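Local coordinates for ethyl acetate hydrolase (Pseudomonas veronii, PDB 5EFZ), which hydrolyses ethyl acetate to ethanol and acetate, a step in the breakdown of short-chain methyl ketones such as 2-butanone, at residues T133-Y138 with P165-R170; A172-T177 with L335-T340; E189-A194 with W271-G276; G284-A289 with Q317-N322. One frame throughout, in Å; residues are numbered along the deposited sequence.

Contact 1 of 4, residues T133-Y138 with P165-R170; sequences TLLTEY and PDFVKR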
loop_
_atom_site.group_PDB
_atom_site.type_symbol
_atom_site.label_atom_id
_atom_site.label_comp_id
_atom_site.label_asym_id
_atom_site.label_seq_id
_atom_site.Cartn_x
_atom_site.Cartn_y
_atom_site.Cartn_z
ATOM N N THR A 133 -14.621 7.858 -32.544
ATOM C CA THR A 133 -14.430 7.974 -33.998
ATOM C C THR A 133 -14.453 6.590 -34.633
ATOM O O THR A 133 -15.044 6.385 -35.690
ATOM C CB THR A 133 -13.094 8.687 -34.347
ATOM O OG1 THR A 133 -13.208 10.056 -33.954
ATOM C CG2 THR A 133 -12.813 8.613 -35.863
ATOM N N LEU A 134 -13.815 5.638 -33.957
ATOM C CA LEU A 134 -13.797 4.257 -34.412
ATOM C C LEU A 134 -15.220 3.717 -34.550
ATOM O O LEU A 134 -15.598 3.152 -35.581
ATOM C CB LEU A 134 -13.007 3.398 -33.416
ATOM C CG LEU A 134 -13.068 1.890 -33.682
ATOM C CD1 LEU A 134 -12.232 1.509 -34.889
ATOM C CD2 LEU A 134 -12.623 1.136 -32.418
ATOM N N LEU A 135 -16.012 3.898 -33.504
ATOM C CA LEU A 135 -17.359 3.310 -33.500
ATOM C C LEU A 135 -18.255 3.937 -34.555
ATOM O O LEU A 135 -18.937 3.232 -35.295
ATOM C CB LEU A 135 -17.986 3.449 -32.108
ATOM C CG LEU A 135 -17.303 2.585 -31.026
ATOM C CD1 LEU A 135 -17.783 3.027 -29.641
ATOM C CD2 LEU A 135 -17.599 1.094 -31.223
ATOM N N THR A 136 -18.270 5.259 -34.641
ATOM C CA THR A 136 -19.208 5.897 -35.582
ATOM C C THR A 136 -18.745 5.797 -37.029
ATOM O O THR A 136 -19.537 5.512 -37.912
ATOM C CB THR A 136 -19.426 7.372 -35.241
ATOM O OG1 THR A 136 -18.154 8.036 -35.205
ATOM C CG2 THR A 136 -20.113 7.497 -33.867
ATOM N N GLU A 137 -17.455 6.034 -37.277
ATOM C CA GLU A 137 -16.958 6.139 -38.637
ATOM C C GLU A 137 -16.557 4.800 -39.243
ATOM O O GLU A 137 -16.694 4.607 -40.435
ATOM C CB GLU A 137 -15.768 7.100 -38.698
ATOM C CG GLU A 137 -16.117 8.500 -38.216
ATOM C CD GLU A 137 -17.383 9.035 -38.874
ATOM O OE1 GLU A 137 -17.342 9.307 -40.092
ATOM O OE2 GLU A 137 -18.419 9.176 -38.179
ATOM N N TYR A 138 -16.076 3.870 -38.440
ATOM C CA TYR A 138 -15.662 2.570 -38.980
ATOM C C TYR A 138 -16.765 1.537 -38.853
ATOM O O TYR A 138 -17.079 0.853 -39.815
ATOM C CB TYR A 138 -14.372 2.071 -38.296
ATOM C CG TYR A 138 -13.921 0.713 -38.819
ATOM C CD1 TYR A 138 -13.180 0.601 -40.001
ATOM C CD2 TYR A 138 -14.269 -0.457 -38.154
ATOM C CE1 TYR A 138 -12.785 -0.642 -40.489
ATOM C CE2 TYR A 138 -13.882 -1.698 -38.631
ATOM C CZ TYR A 138 -13.140 -1.787 -39.795
ATOM O OH TYR A 138 -12.759 -3.028 -40.252
ATOM N N PRO A 165 -23.082 11.656 -23.328
ATOM C CA PRO A 165 -24.032 11.023 -22.398
ATOM C C PRO A 165 -25.184 10.262 -23.046
ATOM O O PRO A 165 -25.593 9.237 -22.507
ATOM C CB PRO A 165 -24.551 12.199 -21.564
ATOM C CG PRO A 165 -24.103 13.426 -22.248
ATOM C CD PRO A 165 -22.940 13.102 -23.104
ATOM N N ASP A 166 -25.692 10.722 -24.181
ATOM C CA ASP A 166 -26.730 9.961 -24.884
ATOM C C ASP A 166 -26.230 8.672 -25.569
ATOM O O ASP A 166 -26.981 7.714 -25.782
ATOM C CB ASP A 166 -27.387 10.855 -25.943
ATOM C CG ASP A 166 -28.339 11.874 -25.332
ATOM O OD1 ASP A 166 -29.181 11.490 -24.486
ATOM O OD2 ASP A 166 -28.232 13.062 -25.682
ATOM N N PHE A 167 -24.958 8.654 -25.915
ATOM C CA PHE A 167 -24.374 7.543 -26.642
ATOM C C PHE A 167 -24.297 6.288 -25.751
ATOM O O PHE A 167 -24.404 5.162 -26.237
ATOM C CB PHE A 167 -22.970 7.959 -27.119
ATOM C CG PHE A 167 -22.454 7.207 -28.327
ATOM C CD1 PHE A 167 -21.819 5.973 -28.183
ATOM C CD2 PHE A 167 -22.550 7.767 -29.593
ATOM C CE1 PHE A 167 -21.284 5.297 -29.319
ATOM C CE2 PHE A 167 -22.039 7.107 -30.723
ATOM C CZ PHE A 167 -21.404 5.869 -30.581
ATOM N N VAL A 168 -24.090 6.493 -24.448
ATOM C CA VAL A 168 -23.832 5.392 -23.529
ATOM C C VAL A 168 -25.133 5.041 -22.803
ATOM O O VAL A 168 -25.617 5.818 -21.974
ATOM C CB VAL A 168 -22.695 5.770 -22.526
ATOM C CG1 VAL A 168 -22.374 4.612 -21.560
ATOM C CG2 VAL A 168 -21.427 6.226 -23.306
ATOM N N LYS A 169 -25.719 3.891 -23.137
ATOM C CA LYS A 169 -27.012 3.544 -22.521
ATOM C C LYS A 169 -26.831 2.984 -21.104
ATOM O O LYS A 169 -27.731 3.150 -20.258
ATOM C CB LYS A 169 -27.784 2.543 -23.390
ATOM C CG LYS A 169 -28.068 3.039 -24.820
ATOM C CD LYS A 169 -28.721 4.431 -24.773
ATOM C CE LYS A 169 -29.081 4.925 -26.166
ATOM N NZ LYS A 169 -29.701 6.292 -26.176
ATOM N N ARG A 170 -25.708 2.307 -20.874
ATOM C CA ARG A 170 -25.413 1.660 -19.581
ATOM C C ARG A 170 -23.928 1.741 -19.377
ATOM O O ARG A 170 -23.200 1.642 -20.346
ATOM C CB ARG A 170 -25.841 0.189 -19.561
ATOM C CG ARG A 170 -27.326 -0.034 -19.837
ATOM C CD ARG A 170 -27.602 -1.531 -19.952
ATOM N NE ARG A 170 -28.997 -1.764 -20.338
ATOM C CZ ARG A 170 -29.445 -1.727 -21.591
ATOM N NH1 ARG A 170 -28.615 -1.450 -22.598
ATOM N NH2 ARG A 170 -30.737 -1.939 -21.830
#
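Phe-167 reaches out of the loop between helix 152-163 and strand 170-174 and sets the far end of its ring against Thr-136 and Leu-135, on one side of helix 124-139. The backbones stay well apart, 10.5 Å between the CA atoms of Thr-136 and Phe-167, so the side chains alone bridge the gap. Phe-167 does most of the reaching: its CG stands opposite the backbone N (chi1 -156°), which throws the ring out toward the helix. There Phe-167 CE2 meets Thr-136 CG2 at 3.7 Å. Phe-167 CZ is 3.9 Å from the same Thr-136 CG2. On the CE1 side, Leu-135 brings up CD1, a looser approach of 4.2 Å to that ring carbon. Both methyls come in at a slant to the ring.

Thr-136 presents carbon rather than oxygen because of its rotation: with chi1 at 55°, OG1 lies between the backbone N and the carbonyl carbon, where it bonds to the carbonyl O of His-132 one turn back, and CG2 is left to meet the aromatic. The ring is further enclosed by His-132, edge-to-face, and by Trp-160, whose plane is inclined to it. Small and wholly apolar, this junction is helix-to-loop packing in the alpha/beta hydrolase fold, tying the helix before strand 146-150 to the connection leading into strand 170-174.

Contact 2 of 4, residues A172-T177 with L335-T340; sequences AAIAGT and LGLFGT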
loop_
_atom_site.group_PDB
_atom_site.type_symbol
_atom_site.label_atom_id
_atom_site.label_comp_id
_atom_site.label_asym_id
_atom_site.label_seq_id
_atom_site.Cartn_x
_atom_site.Cartn_y
_atom_site.Cartn_z
ATOM N N ALA A 172 -20.723 0.368 -16.646
ATOM C CA ALA A 172 -20.277 -0.398 -15.497
ATOM C C ALA A 172 -18.816 -0.067 -15.235
ATOM O O ALA A 172 -17.904 -0.423 -16.022
ATOM C CB ALA A 172 -20.480 -1.912 -15.713
ATOM N N ALA A 173 -18.593 0.615 -14.115
ATOM C CA ALA A 173 -17.247 1.064 -13.736
ATOM C C ALA A 173 -16.716 0.190 -12.635
ATOM O O ALA A 173 -17.126 0.331 -11.471
ATOM C CB ALA A 173 -17.257 2.517 -13.301
ATOM N N ILE A 174 -15.848 -0.749 -13.005
ATOM C CA ILE A 174 -15.302 -1.711 -12.045
ATOM C C ILE A 174 -13.943 -1.253 -11.522
ATOM O O ILE A 174 -13.035 -0.983 -12.317
ATOM C CB ILE A 174 -15.135 -3.084 -12.672
ATOM C CG1 ILE A 174 -16.453 -3.561 -13.345
ATOM C CG2 ILE A 174 -14.682 -4.081 -11.614
ATOM C CD1 ILE A 174 -16.213 -4.677 -14.362
ATOM N N ALA A 175 -13.824 -1.142 -10.195
ATOM C CA ALA A 175 -12.556 -0.867 -9.552
ATOM C C ALA A 175 -11.819 0.340 -10.174
ATOM O O ALA A 175 -10.634 0.268 -10.513
ATOM C CB ALA A 175 -11.686 -2.132 -9.596
ATOM N N GLY A 176 -12.507 1.468 -10.271
ATOM C CA GLY A 176 -11.849 2.676 -10.744
ATOM C C GLY A 176 -12.696 3.903 -10.451
ATOM O O GLY A 176 -13.885 3.791 -10.103
ATOM N N THR A 177 -12.097 5.088 -10.578
ATOM C CA THR A 177 -12.820 6.326 -10.257
ATOM C C THR A 177 -12.909 7.264 -11.452
ATOM O O THR A 177 -12.187 7.117 -12.466
ATOM C CB THR A 177 -12.138 7.091 -9.107
ATOM O OG1 THR A 177 -10.763 7.264 -9.444
ATOM C CG2 THR A 177 -12.214 6.312 -7.781
ATOM N N LEU A 335 -6.168 -6.602 -8.071
ATOM C CA LEU A 335 -5.778 -7.511 -9.154
ATOM C C LEU A 335 -6.668 -8.751 -9.223
ATOM O O LEU A 335 -6.428 -9.644 -10.046
ATOM C CB LEU A 335 -4.304 -7.914 -9.024
ATOM C CG LEU A 335 -3.375 -6.734 -9.319
ATOM C CD1 LEU A 335 -1.903 -7.111 -9.079
ATOM C CD2 LEU A 335 -3.606 -6.211 -10.753
ATOM N N GLY A 336 -7.736 -8.779 -8.423
ATOM C CA GLY A 336 -8.862 -9.668 -8.702
ATOM C C GLY A 336 -9.405 -9.388 -10.104
ATOM O O GLY A 336 -10.103 -10.217 -10.671
ATOM N N LEU A 337 -9.051 -8.245 -10.700
ATOM C CA LEU A 337 -9.428 -7.990 -12.093
ATOM C C LEU A 337 -8.816 -9.024 -13.037
ATOM O O LEU A 337 -9.332 -9.248 -14.127
ATOM C CB LEU A 337 -9.001 -6.585 -12.539
ATOM C CG LEU A 337 -9.796 -5.404 -11.967
ATOM C CD1 LEU A 337 -9.070 -4.093 -12.294
ATOM C CD2 LEU A 337 -11.233 -5.395 -12.521
ATOM N N PHE A 338 -7.703 -9.633 -12.621
ATOM C CA PHE A 338 -6.996 -10.604 -13.444
ATOM C C PHE A 338 -7.717 -11.968 -13.498
ATOM O O PHE A 338 -7.250 -12.903 -14.156
ATOM C CB PHE A 338 -5.574 -10.792 -12.921
ATOM C CG PHE A 338 -4.628 -9.682 -13.327
ATOM C CD1 PHE A 338 -5.101 -8.537 -13.986
ATOM C CD2 PHE A 338 -3.265 -9.794 -13.072
ATOM C CE1 PHE A 338 -4.228 -7.506 -14.377
ATOM C CE2 PHE A 338 -2.376 -8.786 -13.484
ATOM C CZ PHE A 338 -2.853 -7.646 -14.126
ATOM N N GLY A 339 -8.848 -12.074 -12.834
ATOM C CA GLY A 339 -9.621 -13.306 -12.899
ATOM C C GLY A 339 -9.169 -14.423 -11.969
ATOM O O GLY A 339 -9.470 -15.589 -12.211
ATOM N N THR A 340 -8.459 -14.078 -10.899
ATOM C CA THR A 340 -8.019 -15.051 -9.912
ATOM C C THR A 340 -9.131 -15.594 -9.002
ATOM O O THR A 340 -9.000 -16.682 -8.421
ATOM C CB THR A 340 -6.936 -14.421 -8.994
ATOM O OG1 THR A 340 -7.401 -13.135 -8.554
ATOM C CG2 THR A 340 -5.641 -14.221 -9.799
#
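The backbone bond from Phe-338 N to Leu-335 O, 2.9 Å long, closes the turn that delivers Leu-337 to Ile-174 and Ala-175. A second one, 3.1 Å from Gly-339 N to Gly-336 O, follows directly behind it. Gly-339 carries the chain on with a positive phi (82°), where a side chain would collide with Phe-338 O.

From this compact turn Leu-337 extends its side chain, CG standing beside its own backbone N and opposite the carbonyl carbon (chi1 -72°), so that the forked end arrives at the close of strand 170-174. Each prong has its own partner. CD2 rests 3.8 Å from CG2 of Ile-174, the two side chains running alongside each other in opposite senses, while CD1 lies 4.2 Å from CB of Ala-175. The strand has just ended there: Ala-175 adopts a left-handed helical backbone conformation, and its methyl is aimed at the leucine.

Behind the contact, Ile-174 also packs on Leu-348 of helix 342-356 and on Val-148 of strand 146-150. The side chain of Leu-337 comes within about 4 Å of that of Ser-151, the inferred nucleophile, and that of Ala-175 within about 4 Å of that of Asp-305, the inferred acid of the triad. Buried methyl groups do all the touching, which implies that between these two segments the join beside the probable catalytic centre is purely apolar, with no directional bond to fix it.

Contact 3 of 4, residues E189-A194 with W271-G276; sequences EILIEA and WKWQRG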
loop_
_atom_site.group_PDB
_atom_site.type_symbol
_atom_site.label_atom_id
_atom_site.label_comp_id
_atom_site.label_asym_id
_atom_site.label_seq_id
_atom_site.Cartn_x
_atom_site.Cartn_y
_atom_site.Cartn_z
ATOM N N GLU A 189 3.095 7.540 -9.152
ATOM C CA GLU A 189 4.405 8.210 -9.181
ATOM C C GLU A 189 5.511 7.277 -8.686
ATOM O O GLU A 189 6.607 7.205 -9.268
ATOM C CB GLU A 189 4.396 9.485 -8.346
ATOM C CG GLU A 189 5.783 10.138 -8.250
ATOM C CD GLU A 189 5.719 11.563 -7.732
ATOM O OE1 GLU A 189 6.296 11.859 -6.653
ATOM O OE2 GLU A 189 5.111 12.389 -8.426
ATOM N N ILE A 190 5.239 6.573 -7.604
ATOM C CA ILE A 190 6.231 5.649 -7.051
ATOM C C ILE A 190 6.474 4.508 -8.020
ATOM O O ILE A 190 7.607 4.062 -8.187
ATOM C CB ILE A 190 5.762 5.118 -5.662
ATOM C CG1 ILE A 190 5.841 6.308 -4.666
ATOM C CG2 ILE A 190 6.629 3.887 -5.208
ATOM C CD1 ILE A 190 5.152 6.043 -3.284
ATOM N N LEU A 191 5.407 4.036 -8.667
ATOM C CA LEU A 191 5.548 2.993 -9.714
ATOM C C LEU A 191 6.402 3.462 -10.877
ATOM O O LEU A 191 7.185 2.686 -11.449
ATOM C CB LEU A 191 4.194 2.575 -10.256
ATOM C CG LEU A 191 3.304 1.668 -9.415
ATOM C CD1 LEU A 191 1.934 1.554 -10.139
ATOM C CD2 LEU A 191 3.961 0.277 -9.219
ATOM N N ILE A 192 6.175 4.703 -11.288
ATOM C CA ILE A 192 6.969 5.295 -12.377
ATOM C C ILE A 192 8.442 5.379 -11.973
ATOM O O ILE A 192 9.346 5.025 -12.753
ATOM C CB ILE A 192 6.450 6.699 -12.749
ATOM C CG1 ILE A 192 5.088 6.570 -13.488
ATOM C CG2 ILE A 192 7.476 7.469 -13.615
ATOM C CD1 ILE A 192 4.284 7.916 -13.602
ATOM N N GLU A 193 8.695 5.838 -10.755
ATOM C CA GLU A 193 10.092 6.026 -10.348
ATOM C C GLU A 193 10.822 4.689 -10.218
ATOM O O GLU A 193 12.043 4.632 -10.376
ATOM C CB GLU A 193 10.159 6.839 -9.055
ATOM C CG GLU A 193 9.786 8.301 -9.344
ATOM C CD GLU A 193 9.648 9.182 -8.124
ATOM O OE1 GLU A 193 9.613 8.655 -6.984
ATOM O OE2 GLU A 193 9.557 10.425 -8.326
ATOM N N ALA A 194 10.095 3.618 -9.931
ATOM C CA ALA A 194 10.731 2.299 -9.866
ATOM C C ALA A 194 11.428 1.992 -11.202
ATOM O O ALA A 194 12.516 1.410 -11.258
ATOM C CB ALA A 194 9.698 1.235 -9.555
ATOM N N TRP A 271 1.168 7.755 -16.883
ATOM C CA TRP A 271 0.928 9.211 -16.923
ATOM C C TRP A 271 -0.566 9.464 -17.129
ATOM O O TRP A 271 -1.175 10.361 -16.532
ATOM C CB TRP A 271 1.736 9.867 -18.069
ATOM C CG TRP A 271 1.709 11.392 -18.094
ATOM C CD1 TRP A 271 2.665 12.249 -17.575
ATOM C CD2 TRP A 271 0.720 12.220 -18.706
ATOM N NE1 TRP A 271 2.303 13.557 -17.821
ATOM C CE2 TRP A 271 1.113 13.562 -18.513
ATOM C CE3 TRP A 271 -0.470 11.954 -19.406
ATOM C CZ2 TRP A 271 0.354 14.635 -18.972
ATOM C CZ3 TRP A 271 -1.238 13.026 -19.856
ATOM C CH2 TRP A 271 -0.816 14.347 -19.648
ATOM N N LYS A 272 -1.140 8.655 -18.006
ATOM C CA LYS A 272 -2.542 8.791 -18.381
ATOM C C LYS A 272 -3.426 8.488 -17.157
ATOM O O LYS A 272 -4.362 9.225 -16.831
ATOM C CB LYS A 272 -2.870 7.836 -19.526
ATOM C CG LYS A 272 -4.307 7.949 -20.040
ATOM C CD LYS A 272 -4.643 6.795 -21.011
ATOM C CE LYS A 272 -3.618 6.627 -22.141
ATOM N NZ LYS A 272 -4.181 5.567 -23.073
ATOM N N TRP A 273 -3.134 7.350 -16.538
ATOM C CA TRP A 273 -3.842 6.887 -15.344
ATOM C C TRP A 273 -3.825 7.969 -14.260
ATOM O O TRP A 273 -4.858 8.271 -13.647
ATOM C CB TRP A 273 -3.172 5.577 -14.875
ATOM C CG TRP A 273 -3.500 5.014 -13.500
ATOM C CD1 TRP A 273 -4.547 5.325 -12.659
ATOM C CD2 TRP A 273 -2.713 4.026 -12.820
ATOM N NE1 TRP A 273 -4.436 4.573 -11.479
ATOM C CE2 TRP A 273 -3.322 3.772 -11.570
ATOM C CE3 TRP A 273 -1.537 3.345 -13.152
ATOM C CZ2 TRP A 273 -2.788 2.848 -10.646
ATOM C CZ3 TRP A 273 -1.002 2.432 -12.228
ATOM C CH2 TRP A 273 -1.635 2.195 -10.998
ATOM N N GLN A 274 -2.655 8.558 -14.014
ATOM C CA GLN A 274 -2.542 9.602 -12.988
ATOM C C GLN A 274 -3.516 10.767 -13.155
ATOM O O GLN A 274 -3.880 11.437 -12.187
ATOM C CB GLN A 274 -1.124 10.191 -13.004
ATOM C CG GLN A 274 -0.089 9.308 -12.341
ATOM C CD GLN A 274 1.274 9.978 -12.303
ATOM O OE1 GLN A 274 1.748 10.497 -13.326
ATOM N NE2 GLN A 274 1.912 9.994 -11.118
ATOM N N ARG A 275 -3.880 11.041 -14.399
ATOM C CA ARG A 275 -4.602 12.284 -14.717
ATOM C C ARG A 275 -6.049 12.095 -15.139
ATOM O O ARG A 275 -6.705 13.068 -15.510
ATOM C CB ARG A 275 -3.831 13.030 -15.802
ATOM C CG ARG A 275 -2.614 13.771 -15.213
ATOM C CD ARG A 275 -1.529 14.017 -16.227
ATOM N NE ARG A 275 -0.344 14.566 -15.547
ATOM C CZ ARG A 275 0.586 13.811 -14.958
ATOM N NH1 ARG A 275 0.495 12.482 -14.977
ATOM N NH2 ARG A 275 1.600 14.387 -14.333
ATOM N N GLY A 276 -6.555 10.864 -15.042
ATOM C CA GLY A 276 -7.975 10.616 -15.355
ATOM C C GLY A 276 -8.852 11.571 -14.535
ATOM O O GLY A 276 -8.756 11.606 -13.315
HETATM O O HOH W 1 4.671 11.500 -11.183
#
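Two flat groups of helix 263-274, the indole of Trp-273 and the amide of Gln-274, meet helix 182-196, and behind them the guanidinium of Arg-275 lies over the indole of Trp-271. Leu-191 comes up to the six-membered ring of Trp-273 at a slant, its CD1 3.7 Å from CZ3, the two side chains crossing at about a right angle. In the pair behind, the guanidinium of Arg-275 has NE1 of Trp-271 over the centre of one face, 3.3 Å from the plane, while Trp-271 O lies at its edge. That edge bond, 3.1 Å from Arg-275 NH1 to Trp-271 O, falls on a carbonyl lone pair. NH1 also donates to OE1 of Gln-274 at 2.9 Å, from 41° above the amide plane.

Gln-274 runs extended beyond CG toward the other helix. Its OE1 touches CD1 of Ile-192 at 3.6 Å, the two side chains arriving from opposite directions. NE2 donates to Phe-185 O and to a water 3.1 Å away, which in turn donates to Glu-189 OE2 at 2.9 Å. A leucine in place of Gln-274 would probably leave Phe-185 O and the water without this donor and Arg-275 NH1 with one acceptor fewer, setting the guanidinium freer to turn.

Glu-189 OE1 forms a salt bridge with Lys-221 of the second subunit. Leu-191 CD1 packs on Trp-273, whose NE1 is fixed by Asp-184, close to the probable catalytic centre, while a polar chain runs from Arg-275 through Gln-274 and the water to Glu-189, a carboxylate at the dimer interface.

Contact 4 of 4, residues G284-A289 with Q317-N322; sequences GDLAKA and QKMIPN. With EDO (1,2-ethanediol), chain H.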
loop_
_atom_site.group_PDB
_atom_site.type_symbol
_atom_site.label_atom_id
_atom_site.label_comp_id
_atom_site.label_asym_id
_atom_site.label_seq_id
_atom_site.Cartn_x
_atom_site.Cartn_y
_atom_site.Cartn_z
ATOM N N GLY A 284 -13.572 21.633 -13.358
ATOM C CA GLY A 284 -13.102 21.083 -12.093
ATOM C C GLY A 284 -14.217 20.713 -11.133
ATOM O O GLY A 284 -13.973 20.259 -10.008
ATOM N N ASP A 285 -15.449 20.930 -11.577
ATOM C CA ASP A 285 -16.637 20.656 -10.784
ATOM C C ASP A 285 -17.084 19.224 -11.037
ATOM O O ASP A 285 -17.778 18.949 -12.015
ATOM C CB ASP A 285 -17.755 21.651 -11.138
ATOM C CG ASP A 285 -18.971 21.523 -10.238
ATOM O OD1 ASP A 285 -19.136 20.491 -9.554
ATOM O OD2 ASP A 285 -19.801 22.446 -10.247
ATOM N N LEU A 286 -16.680 18.307 -10.162
ATOM C CA LEU A 286 -16.976 16.892 -10.383
ATOM C C LEU A 286 -18.468 16.571 -10.313
ATOM O O LEU A 286 -18.966 15.753 -11.096
ATOM C CB LEU A 286 -16.222 16.024 -9.361
ATOM C CG LEU A 286 -16.379 14.504 -9.519
ATOM C CD1 LEU A 286 -16.005 14.046 -10.939
ATOM C CD2 LEU A 286 -15.467 13.772 -8.505
ATOM N N ALA A 287 -19.177 17.179 -9.363
ATOM C CA ALA A 287 -20.621 16.950 -9.237
ATOM C C ALA A 287 -21.357 17.334 -10.533
ATOM O O ALA A 287 -22.301 16.653 -10.959
ATOM C CB ALA A 287 -21.187 17.733 -8.059
ATOM N N LYS A 288 -20.921 18.422 -11.153
ATOM C CA LYS A 288 -21.522 18.874 -12.412
ATOM C C LYS A 288 -21.243 17.900 -13.551
ATOM O O LYS A 288 -22.131 17.599 -14.346
ATOM C CB LYS A 288 -21.004 20.257 -12.795
ATOM C CG LYS A 288 -21.734 20.841 -13.964
ATOM C CD LYS A 288 -21.244 22.230 -14.303
ATOM C CE LYS A 288 -21.920 22.744 -15.566
ATOM N NZ LYS A 288 -21.390 24.085 -15.987
ATOM N N ALA A 289 -20.007 17.417 -13.628
ATOM C CA ALA A 289 -19.616 16.422 -14.628
ATOM C C ALA A 289 -20.376 15.112 -14.471
ATOM O O ALA A 289 -20.892 14.571 -15.450
ATOM C CB ALA A 289 -18.099 16.139 -14.546
ATOM N N GLN A 317 -20.337 7.696 -6.602
ATOM C CA GLN A 317 -21.641 7.113 -6.943
ATOM C C GLN A 317 -22.792 7.997 -6.458
ATOM O O GLN A 317 -23.817 8.147 -7.137
ATOM C CB GLN A 317 -21.785 5.701 -6.369
ATOM C CG GLN A 317 -23.095 5.014 -6.814
ATOM C CD GLN A 317 -24.241 5.256 -5.827
ATOM O OE1 GLN A 317 -24.004 5.406 -4.622
ATOM N NE2 GLN A 317 -25.494 5.261 -6.331
ATOM N N LYS A 318 -22.599 8.623 -5.305
ATOM C CA LYS A 318 -23.616 9.501 -4.742
ATOM C C LYS A 318 -23.925 10.679 -5.633
ATOM O O LYS A 318 -24.978 11.286 -5.492
ATOM C CB LYS A 318 -23.176 9.992 -3.361
ATOM C CG LYS A 318 -23.167 8.883 -2.308
ATOM C CD LYS A 318 -22.810 9.453 -0.941
ATOM C CE LYS A 318 -22.691 8.372 0.120
ATOM N NZ LYS A 318 -22.048 8.971 1.341
ATOM N N MET A 319 -23.010 11.006 -6.549
ATOM C CA MET A 319 -23.167 12.148 -7.458
ATOM C C MET A 319 -23.693 11.773 -8.857
ATOM O O MET A 319 -23.894 12.645 -9.713
ATOM C CB MET A 319 -21.824 12.891 -7.612
ATOM C CG MET A 319 -21.370 13.615 -6.343
ATOM S SD MET A 319 -19.767 14.410 -6.610
ATOM C CE MET A 319 -19.547 15.256 -5.047
ATOM N N ILE A 320 -23.896 10.479 -9.090
ATOM C CA ILE A 320 -24.343 9.998 -10.405
ATOM C C ILE A 320 -25.843 9.653 -10.371
ATOM O O ILE A 320 -26.262 8.715 -9.692
ATOM C CB ILE A 320 -23.556 8.754 -10.859
ATOM C CG1 ILE A 320 -22.047 9.038 -10.840
ATOM C CG2 ILE A 320 -23.997 8.338 -12.258
ATOM C CD1 ILE A 320 -21.180 7.784 -11.088
ATOM N N PRO A 321 -26.659 10.404 -11.114
ATOM C CA PRO A 321 -28.105 10.145 -10.991
ATOM C C PRO A 321 -28.470 8.802 -11.609
ATOM O O PRO A 321 -27.743 8.429 -12.518
ATOM C CB PRO A 321 -28.735 11.297 -11.767
ATOM C CG PRO A 321 -27.673 11.751 -12.722
ATOM C CD PRO A 321 -26.344 11.483 -12.068
ATOM N N ASN A 322 -29.481 8.089 -11.105
ATOM C CA ASN A 322 -29.930 6.832 -11.734
ATOM C C ASN A 322 -29.055 5.622 -11.337
ATOM O O ASN A 322 -29.433 4.474 -11.551
ATOM C CB ASN A 322 -29.955 7.005 -13.276
ATOM C CG ASN A 322 -30.747 5.941 -14.003
ATOM O OD1 ASN A 322 -31.443 5.126 -13.394
ATOM N ND2 ASN A 322 -30.624 5.936 -15.333
HETATM C C1 EDO H . -18.263 8.379 1.095
HETATM O O1 EDO H . -19.352 9.254 0.754
HETATM C C2 EDO H . -18.464 7.831 2.506
HETATM O O2 EDO H . -17.677 6.635 2.662
HETATM O O HOH W 2 -24.078 15.260 -9.406
#
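Apolar packing comes first: the thioether of Met-319 lies against the opening turn of helix 286-290. Its SD is 3.8 Å from CA of Ala-287 and 3.9 Å from that residue's CB, so the sulfur rests on backbone and methyl together. Leu-286 touches more loosely, its CG 4.5 Å from SD. Met-319 gets there with CG beside its own backbone N (chi1 -68°) and the rest of the chain extended, which brings the sulfur to the helix.

Water supplies the polar link. One molecule donates to both carbonyls, 2.7 Å to Ala-287 O and 2.6 Å to Met-319 O, and so ties the two backbones where no direct hydrogen bond does.

The remaining hydrogen bonds shape each segment. Asp-285 sits at the N-cap and accepts from Lys-288 N through OD1, 3.2 Å away; the N-H comes from well above the carboxylate plane. In residues 317-322, Ile-320 N bonds to Gln-317 O at 3.0 Å, closing a type I beta turn with Met-319 at its third position. Lys-318, its neighbour in the turn, points its NZ elsewhere, to O1 of an ethanediol that probably came from the crystallisation liquor.

Leu-290 of the same short helix also packs on Met-319. This surface contact joins an N-capped helix to the turn after helix 310-317, just before strand 324-325 at one edge of the central sheet of an alpha/beta hydrolase.

Contacts 2 and 3 belong to the surroundings of the inferred catalytic triad, whereas contacts 1 and 4 lie away from it. The side chains of Leu-337 in contact 2 and Trp-273 in contact 3 approach that of Ser-151 to about 4 and 5 Å, and each is about 5 Å from a bound acetate, probably from the crystallisation liquor; that of Trp-273 also comes within about 6 Å of the His-334 side chain. The centres of these two contacts are 18 Å apart, and contact 3 is nested in the loop that contact 2 closes, as is contact 4. Contacts 1 and 3 fall on opposite sides of the chain's centre, their centres 28 Å apart. Strand 170-174 leads from contact 1 directly into contact 2.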